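PDB 6F72: VAO-type flavoprotein oxidase VAO615 from Myceliophthora thermophila, which probably acts as an oxidoreductase whose bicovalently bound FAD, once reduced, reacts rapidly with molecular oxygen, although no substrate has yet been identified. Local coordinates for residues A[231-236]-A[276-281]; A[257-262]-A[545-550]. All coordinates share one frame; numbering follows the deposited sequence.

In the fold
Both contacts lie at helix ends around strand 251-257, but at different depths. Interaction 1 is core: the ends of helices 227-233 and 272-278 meet beside the FAD, all touching residues are buried, and the side chains of Gln-233 and Leu-278 and the backbone of Gly-280 make the contact, with one weak backbone hydrogen bond. Interaction 2, centred about 18 Å away, lies farther out; most touching residues are buried, with Arg-262 at the exposed edge. There the turn after strand 251-257 meets the end of helix 536-546, and two waters bridge them. The two are joined indirectly: Trp-254 touches Gln-233 and Leu-278, while Leu-539 and Val-542 of helix 536-546 pack on Ala-277.

Interaction 1: residues A[231-236]-A[276-281]; sequences YTQGGG and WALSGG. With FAD (flavin-adenine dinucleotide), chain E.
Gln-233, Leu-278 and Gly-280 carry this contact. The side chains of Gln-233 and Leu-278 lie side by side and point the same way, with OE1 of Gln-233 3.8 Å from CD2 of Leu-278. The glutamine, with CG beside the backbone N (chi1 -74°) and the chain extended beyond it, runs along the leucine to the adenine of FAD, where NE2 of Gln-233 stands 3.9 Å from C6A. A hydrogen bond to the carbonyl of Val-228 holds that NE2. The carbonyl of Leu-278 receives a CA-H...O contact from Gln-233 CA at 3.3 Å, and Gly-280 N gives a weak, bent hydrogen bond to Gln-233 O, 3.0 Å long. Helices 227-233 and 272-278 thus end against each other within the PCMH-type FAD-binding domain; the first gives way to Gly-234 to Gly-236, the second to Ser-279 and then Gly-280 and Gly-281. Gly-235 leaves helical geometry with positive phi, and Gly-280 (phi 110°) is likewise placed where a side chain would jam against the preceding carbonyl; their CA atoms come within 4.3 Å. Two residues before Gln-233, helix 227-233 also meets the cofactor. Tyr-231 has CG anti to its backbone N (chi1 174°), which lays one ring edge along the flavin and ribityl chain: CD1 is 3.4 Å from O2' and CE1 3.6 Å from O2 of FAD. Gly-236 CA sits over one ring face, offset toward the rim, while the hydroxyl bonds to the carbonyl of His-237. An alanine at Tyr-231 would probably open a gap beside the ribityl chain and pyrimidine end of the flavin and leave the His-237 carbonyl without its hydroxyl partner. Strands 251-257 and 288-298 close over Gln-233 and Leu-278 through Trp-254 and Val-289.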
loop_
_atom_site.group_PDB
_atom_site.type_symbol
_atom_site.label_atom_id
_atom_site.label_comp_id
_atom_site.label_asym_id
_atom_site.label_seq_id
_atom_site.Cartn_x
_atom_site.Cartn_y
_atom_site.Cartn_z
ATOM N N TYR A 231 4.388 1.472 -1.750
ATOM C CA TYR A 231 3.569 2.678 -1.644
ATOM C C TYR A 231 3.845 3.717 -2.770
ATOM O O TYR A 231 2.966 3.982 -3.606
ATOM C CB TYR A 231 3.707 3.315 -0.249
ATOM C CG TYR A 231 2.982 4.636 -0.148
ATOM C CD1 TYR A 231 1.594 4.683 0.076
ATOM C CD2 TYR A 231 3.674 5.855 -0.342
ATOM C CE1 TYR A 231 0.924 5.903 0.140
ATOM C CE2 TYR A 231 3.020 7.068 -0.270
ATOM C CZ TYR A 231 1.652 7.096 -0.055
ATOM O OH TYR A 231 1.015 8.309 0.002
ATOM N N THR A 232 5.059 4.269 -2.807
ATOM C CA THR A 232 5.395 5.259 -3.827
ATOM C C THR A 232 5.545 4.570 -5.181
ATOM O O THR A 232 5.083 5.086 -6.183
ATOM C CB THR A 232 6.642 6.119 -3.472
ATOM O OG1 THR A 232 6.377 6.908 -2.307
ATOM C CG2 THR A 232 6.938 7.071 -4.580
ATOM N N GLN A 233 6.171 3.398 -5.200
ATOM C CA GLN A 233 6.406 2.680 -6.457
ATOM C C GLN A 233 5.121 2.299 -7.200
ATOM O O GLN A 233 5.103 2.262 -8.433
ATOM C CB GLN A 233 7.275 1.447 -6.205
ATOM C CG GLN A 233 8.746 1.805 -5.948
ATOM C CD GLN A 233 9.600 0.627 -5.531
ATOM O OE1 GLN A 233 9.743 -0.341 -6.284
ATOM N NE2 GLN A 233 10.228 0.727 -4.348
ATOM N N GLY A 234 4.053 2.032 -6.448
ATOM C CA GLY A 234 2.763 1.696 -7.043
ATOM C C GLY A 234 1.791 2.857 -7.225
ATOM O O GLY A 234 0.626 2.644 -7.613
ATOM N N GLY A 235 2.232 4.074 -6.930
ATOM C CA GLY A 235 1.346 5.230 -6.994
ATOM C C GLY A 235 1.436 6.025 -5.717
ATOM O O GLY A 235 2.306 6.908 -5.595
ATOM N N GLY A 236 0.554 5.700 -4.769
ATOM C CA GLY A 236 0.614 6.256 -3.422
ATOM C C GLY A 236 -0.282 7.458 -3.218
ATOM O O GLY A 236 0.123 8.604 -3.470
ATOM N N TRP A 276 10.791 6.325 -14.826
ATOM C CA TRP A 276 9.397 6.362 -15.271
ATOM C C TRP A 276 8.586 5.139 -14.729
ATOM O O TRP A 276 7.540 5.323 -14.088
ATOM C CB TRP A 276 9.368 6.451 -16.801
ATOM C CG TRP A 276 8.005 6.527 -17.419
ATOM C CD1 TRP A 276 7.275 7.662 -17.656
ATOM C CD2 TRP A 276 7.230 5.435 -17.931
ATOM N NE1 TRP A 276 6.067 7.337 -18.253
ATOM C CE2 TRP A 276 6.017 5.983 -18.444
ATOM C CE3 TRP A 276 7.433 4.046 -18.006
ATOM C CZ2 TRP A 276 5.010 5.190 -19.022
ATOM C CZ3 TRP A 276 6.419 3.246 -18.578
ATOM C CH2 TRP A 276 5.220 3.829 -19.071
ATOM N N ALA A 277 9.110 3.929 -14.983
ATOM C CA ALA A 277 8.575 2.653 -14.519
ATOM C C ALA A 277 8.470 2.568 -13.007
ATOM O O ALA A 277 7.436 2.153 -12.506
ATOM C CB ALA A 277 9.395 1.485 -15.061
ATOM N N LEU A 278 9.527 2.968 -12.289
ATOM C CA LEU A 278 9.523 2.939 -10.824
ATOM C C LEU A 278 8.557 3.936 -10.167
ATOM O O LEU A 278 8.128 3.724 -9.027
ATOM C CB LEU A 278 10.935 3.104 -10.245
ATOM C CG LEU A 278 11.932 1.944 -10.311
ATOM C CD1 LEU A 278 13.322 2.488 -10.008
ATOM C CD2 LEU A 278 11.596 0.804 -9.340
ATOM N N SER A 279 8.225 5.008 -10.881
ATOM C CA SER A 279 7.366 6.066 -10.352
ATOM C C SER A 279 5.885 5.795 -10.713
ATOM O O SER A 279 5.285 6.493 -11.559
ATOM C CB SER A 279 7.840 7.439 -10.886
ATOM O OG SER A 279 9.172 7.763 -10.491
ATOM N N GLY A 280 5.304 4.773 -10.085
ATOM C CA GLY A 280 3.895 4.412 -10.319
ATOM C C GLY A 280 3.662 3.112 -11.064
ATOM O O GLY A 280 2.509 2.657 -11.151
ATOM N N GLY A 281 4.730 2.483 -11.561
ATOM C CA GLY A 281 4.637 1.195 -12.267
ATOM C C GLY A 281 4.587 -0.046 -11.374
ATOM O O GLY A 281 4.537 -1.174 -11.882
HETATM P PA FAD E . 5.683 -4.447 1.200
HETATM O O1A FAD E . 4.664 -5.557 1.242
HETATM O O2A FAD E . 6.947 -4.672 1.980
HETATM O O5B FAD E . 6.033 -4.148 -0.340
HETATM C C5B FAD E . 5.023 -4.084 -1.347
HETATM C C4B FAD E . 5.589 -4.405 -2.726
HETATM O O4B FAD E . 6.664 -3.511 -3.023
HETATM C C3B FAD E . 6.156 -5.805 -2.865
HETATM O O3B FAD E . 5.872 -6.236 -4.202
HETATM C C2B FAD E . 7.657 -5.635 -2.697
HETATM O O2B FAD E . 8.391 -6.619 -3.430
HETATM C C1B FAD E . 7.884 -4.238 -3.250
HETATM N N9A FAD E . 8.981 -3.484 -2.598
HETATM C C8A FAD E . 8.910 -2.875 -1.394
HETATM N N7A FAD E . 10.074 -2.238 -1.111
HETATM C C5A FAD E . 10.900 -2.431 -2.151
HETATM C C6A FAD E . 12.282 -2.030 -2.496
HETATM N N6A FAD E . 13.000 -1.287 -1.624
HETATM N N1A FAD E . 12.790 -2.438 -3.681
HETATM C C2A FAD E . 12.079 -3.187 -4.552
HETATM N N3A FAD E . 10.806 -3.584 -4.303
HETATM C C4A FAD E . 10.177 -3.244 -3.141
HETATM N N1 FAD E . -1.850 2.873 0.128
HETATM C C2 FAD E . -2.226 4.132 -0.210
HETATM O O2 FAD E . -2.027 4.532 -1.381
HETATM N N3 FAD E . -2.811 4.963 0.681
HETATM C C4 FAD E . -3.077 4.621 1.952
HETATM O O4 FAD E . -3.624 5.425 2.741
HETATM C C4X FAD E . -2.684 3.266 2.397
HETATM N N5 FAD E . -2.901 2.845 3.661
HETATM C C5X FAD E . -2.544 1.592 4.067
HETATM C C6 FAD E . -2.776 1.174 5.395
HETATM C C7 FAD E . -2.391 -0.127 5.787
HETATM C C7M FAD E . -2.658 -0.561 7.218
HETATM C C8 FAD E . -1.725 -1.056 4.802
HETATM C C8M FAD E . -1.185 -2.435 5.151
HETATM C C9 FAD E . -1.504 -0.620 3.500
HETATM C C9A FAD E . -1.885 0.661 3.090
HETATM N N10 FAD E . -1.634 1.094 1.766
HETATM C C10 FAD E . -2.040 2.390 1.383
HETATM C "C1'" FAD E . -1.042 0.176 0.797
HETATM C "C2'" FAD E . 0.393 0.365 0.402
HETATM O "O2'" FAD E . 0.458 1.499 -0.459
HETATM C "C3'" FAD E . 0.772 -0.906 -0.349
HETATM O "O3'" FAD E . 0.386 -2.082 0.396
HETATM C "C4'" FAD E . 2.261 -0.946 -0.653
HETATM O "O4'" FAD E . 2.534 -2.019 -1.555
HETATM C "C5'" FAD E . 3.098 -1.044 0.625
HETATM O "O5'" FAD E . 4.478 -1.182 0.328
HETATM P P FAD E . 5.498 -1.615 1.491
HETATM O O1P FAD E . 5.241 -0.760 2.699
HETATM O O2P FAD E . 6.856 -1.678 0.832
HETATM O O3P FAD E . 5.005 -3.122 1.803
#

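Interaction 2: residues A[257-262]-A[545-550]; sequences VTADGR and KYDPDS
The type I turn from Thr-258 to Gly-261 approaches the last turn of helix 536-546, Ala-259 CA lying 5.7 Å from Asp-547 CA, with no direct hydrogen bond between the two backbones. Two waters bridge them instead. Both give a hydrogen bond to the carbonyl of Tyr-546, gripping it twice at the helix end; one accepts from Ala-259 N, the other from Asp-260 N and Arg-262 NH2. The direct contacts are few: the methyl of Ala-259 touches OD1 of Asp-547 at 3.4 Å, and the Tyr-546 ring, through CD1, meets CG2 of Thr-258 at 4.2 Å. The turn is the hairpin connection between antiparallel strands 251-257 and 263-266, so this contact ties the FAD-binding domain to the berberine-bridge-enzyme-like C-terminal region. Arg-262 reaches over at the exposed side, its chain bent at chi3 (-66°), and brings NH2 to 4.1 Å from CD1 of Tyr-546. Guanidinium and ring planes are only 3° apart, yet the approach is oblique. What fixes the guanidinium is Asp-260: NE of Arg-262 gives a nearly straight 2.9 Å bond to the syn lone pair of OD1, which lies in the guanidinium plane, and with OD2 at 2.7 Å from NE this is a salt bridge. That same OD1 also accepts from OG1 of Thr-258, a short 2.5 Å bond met nearly along the C-O axis. Across the contact, Tyr-546 OH is hydrogen-bonded to Asp-273, and the Asp-547 carboxylate, besides its salt bridge to Lys-543, accepts from the backbone N atoms of Val-551 and Phe-552.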
loop_
_atom_site.group_PDB
_atom_site.type_symbol
_atom_site.label_atom_id
_atom_site.label_comp_id
_atom_site.label_asym_id
_atom_site.label_seq_id
_atom_site.Cartn_x
_atom_site.Cartn_y
_atom_site.Cartn_z
ATOM N N VAL A 257 19.530 -1.214 -7.118
ATOM C CA VAL A 257 20.343 -2.291 -7.670
ATOM C C VAL A 257 19.465 -3.059 -8.661
ATOM O O VAL A 257 18.358 -3.508 -8.332
ATOM C CB VAL A 257 20.887 -3.255 -6.590
ATOM C CG1 VAL A 257 21.768 -4.322 -7.226
ATOM C CG2 VAL A 257 21.673 -2.500 -5.528
ATOM N N THR A 258 19.978 -3.214 -9.870
ATOM C CA THR A 258 19.293 -3.946 -10.922
ATOM C C THR A 258 19.586 -5.430 -10.786
ATOM O O THR A 258 20.503 -5.821 -10.036
ATOM C CB THR A 258 19.751 -3.453 -12.305
ATOM O OG1 THR A 258 21.178 -3.564 -12.387
ATOM C CG2 THR A 258 19.379 -2.014 -12.476
ATOM N N ALA A 259 18.820 -6.242 -11.516
ATOM C CA ALA A 259 18.934 -7.707 -11.522
ATOM C C ALA A 259 20.353 -8.216 -11.746
ATOM O O ALA A 259 20.780 -9.166 -11.080
ATOM C CB ALA A 259 17.991 -8.311 -12.547
ATOM N N ASP A 260 21.089 -7.568 -12.652
ATOM C CA ASP A 260 22.479 -7.944 -12.914
ATOM C C ASP A 260 23.469 -7.357 -11.891
ATOM O O ASP A 260 24.677 -7.533 -12.027
ATOM C CB ASP A 260 22.871 -7.580 -14.354
ATOM C CG ASP A 260 22.957 -6.087 -14.587
ATOM O OD1 ASP A 260 22.432 -5.292 -13.774
ATOM O OD2 ASP A 260 23.563 -5.695 -15.600
ATOM N N GLY A 261 22.951 -6.664 -10.875
ATOM C CA GLY A 261 23.768 -6.177 -9.762
ATOM C C GLY A 261 24.373 -4.799 -9.939
ATOM O O GLY A 261 25.244 -4.416 -9.163
ATOM N N ARG A 262 23.926 -4.047 -10.951
ATOM C CA ARG A 262 24.407 -2.674 -11.158
ATOM C C ARG A 262 23.728 -1.732 -10.164
ATOM O O ARG A 262 22.490 -1.692 -10.075
ATOM C CB ARG A 262 24.160 -2.195 -12.593
ATOM C CG ARG A 262 25.056 -2.791 -13.673
ATOM C CD ARG A 262 24.560 -2.385 -15.059
ATOM N NE ARG A 262 23.247 -2.983 -15.344
ATOM C CZ ARG A 262 22.295 -2.462 -16.128
ATOM N NH1 ARG A 262 22.465 -1.297 -16.745
ATOM N NH2 ARG A 262 21.153 -3.114 -16.293
ATOM N N LYS A 545 14.258 -4.606 -20.493
ATOM C CA LYS A 545 15.561 -3.923 -20.534
ATOM C C LYS A 545 16.404 -4.178 -19.270
ATOM O O LYS A 545 17.546 -4.613 -19.373
ATOM C CB LYS A 545 15.393 -2.421 -20.766
ATOM C CG LYS A 545 16.709 -1.680 -20.961
ATOM C CD LYS A 545 16.488 -0.224 -21.346
ATOM C CE LYS A 545 17.766 0.583 -21.154
ATOM N NZ LYS A 545 17.521 2.008 -21.518
ATOM N N TYR A 546 15.820 -3.908 -18.104
ATOM C CA TYR A 546 16.510 -3.964 -16.800
ATOM C C TYR A 546 16.450 -5.308 -16.075
ATOM O O TYR A 546 17.188 -5.535 -15.097
ATOM C CB TYR A 546 16.006 -2.837 -15.888
ATOM C CG TYR A 546 16.384 -1.479 -16.414
ATOM C CD1 TYR A 546 17.644 -0.933 -16.134
ATOM C CD2 TYR A 546 15.503 -0.748 -17.231
ATOM C CE1 TYR A 546 18.018 0.309 -16.635
ATOM C CE2 TYR A 546 15.861 0.504 -17.734
ATOM C CZ TYR A 546 17.124 1.026 -17.433
ATOM O OH TYR A 546 17.507 2.257 -17.924
ATOM N N ASP A 547 15.570 -6.192 -16.541
ATOM C CA ASP A 547 15.420 -7.523 -15.969
ATOM C C ASP A 547 15.120 -8.554 -17.077
ATOM O O ASP A 547 14.103 -9.260 -17.010
ATOM C CB ASP A 547 14.339 -7.506 -14.864
ATOM C CG ASP A 547 14.268 -8.810 -14.066
ATOM O OD1 ASP A 547 15.225 -9.607 -14.132
ATOM O OD2 ASP A 547 13.241 -9.048 -13.376
ATOM N N PRO A 548 16.017 -8.675 -18.089
ATOM C CA PRO A 548 15.721 -9.571 -19.230
ATOM C C PRO A 548 15.471 -11.037 -18.858
ATOM O O PRO A 548 14.756 -11.731 -19.584
ATOM C CB PRO A 548 16.974 -9.467 -20.098
ATOM C CG PRO A 548 18.056 -9.036 -19.162
ATOM C CD PRO A 548 17.379 -8.116 -18.190
ATOM N N ASP A 549 16.055 -11.487 -17.739
ATOM C CA ASP A 549 15.935 -12.867 -17.272
ATOM C C ASP A 549 14.806 -13.059 -16.255
ATOM O O ASP A 549 14.646 -14.151 -15.694
ATOM C CB ASP A 549 17.267 -13.340 -16.657
ATOM C CG ASP A 549 18.409 -13.308 -17.641
ATOM O OD1 ASP A 549 18.272 -13.867 -18.752
ATOM O OD2 ASP A 549 19.458 -12.723 -17.296
ATOM N N SER A 550 14.033 -11.996 -16.027
ATOM C CA SER A 550 12.902 -12.000 -15.093
ATOM C C SER A 550 13.289 -12.579 -13.731
ATOM O O SER A 550 12.663 -13.532 -13.237
ATOM C CB SER A 550 11.674 -12.706 -15.706
ATOM O OG SER A 550 11.385 -12.199 -17.008
HETATM O O HOH W 1 16.590 -4.703 -12.651
HETATM O O HOH W 2 19.900 -5.676 -14.800
#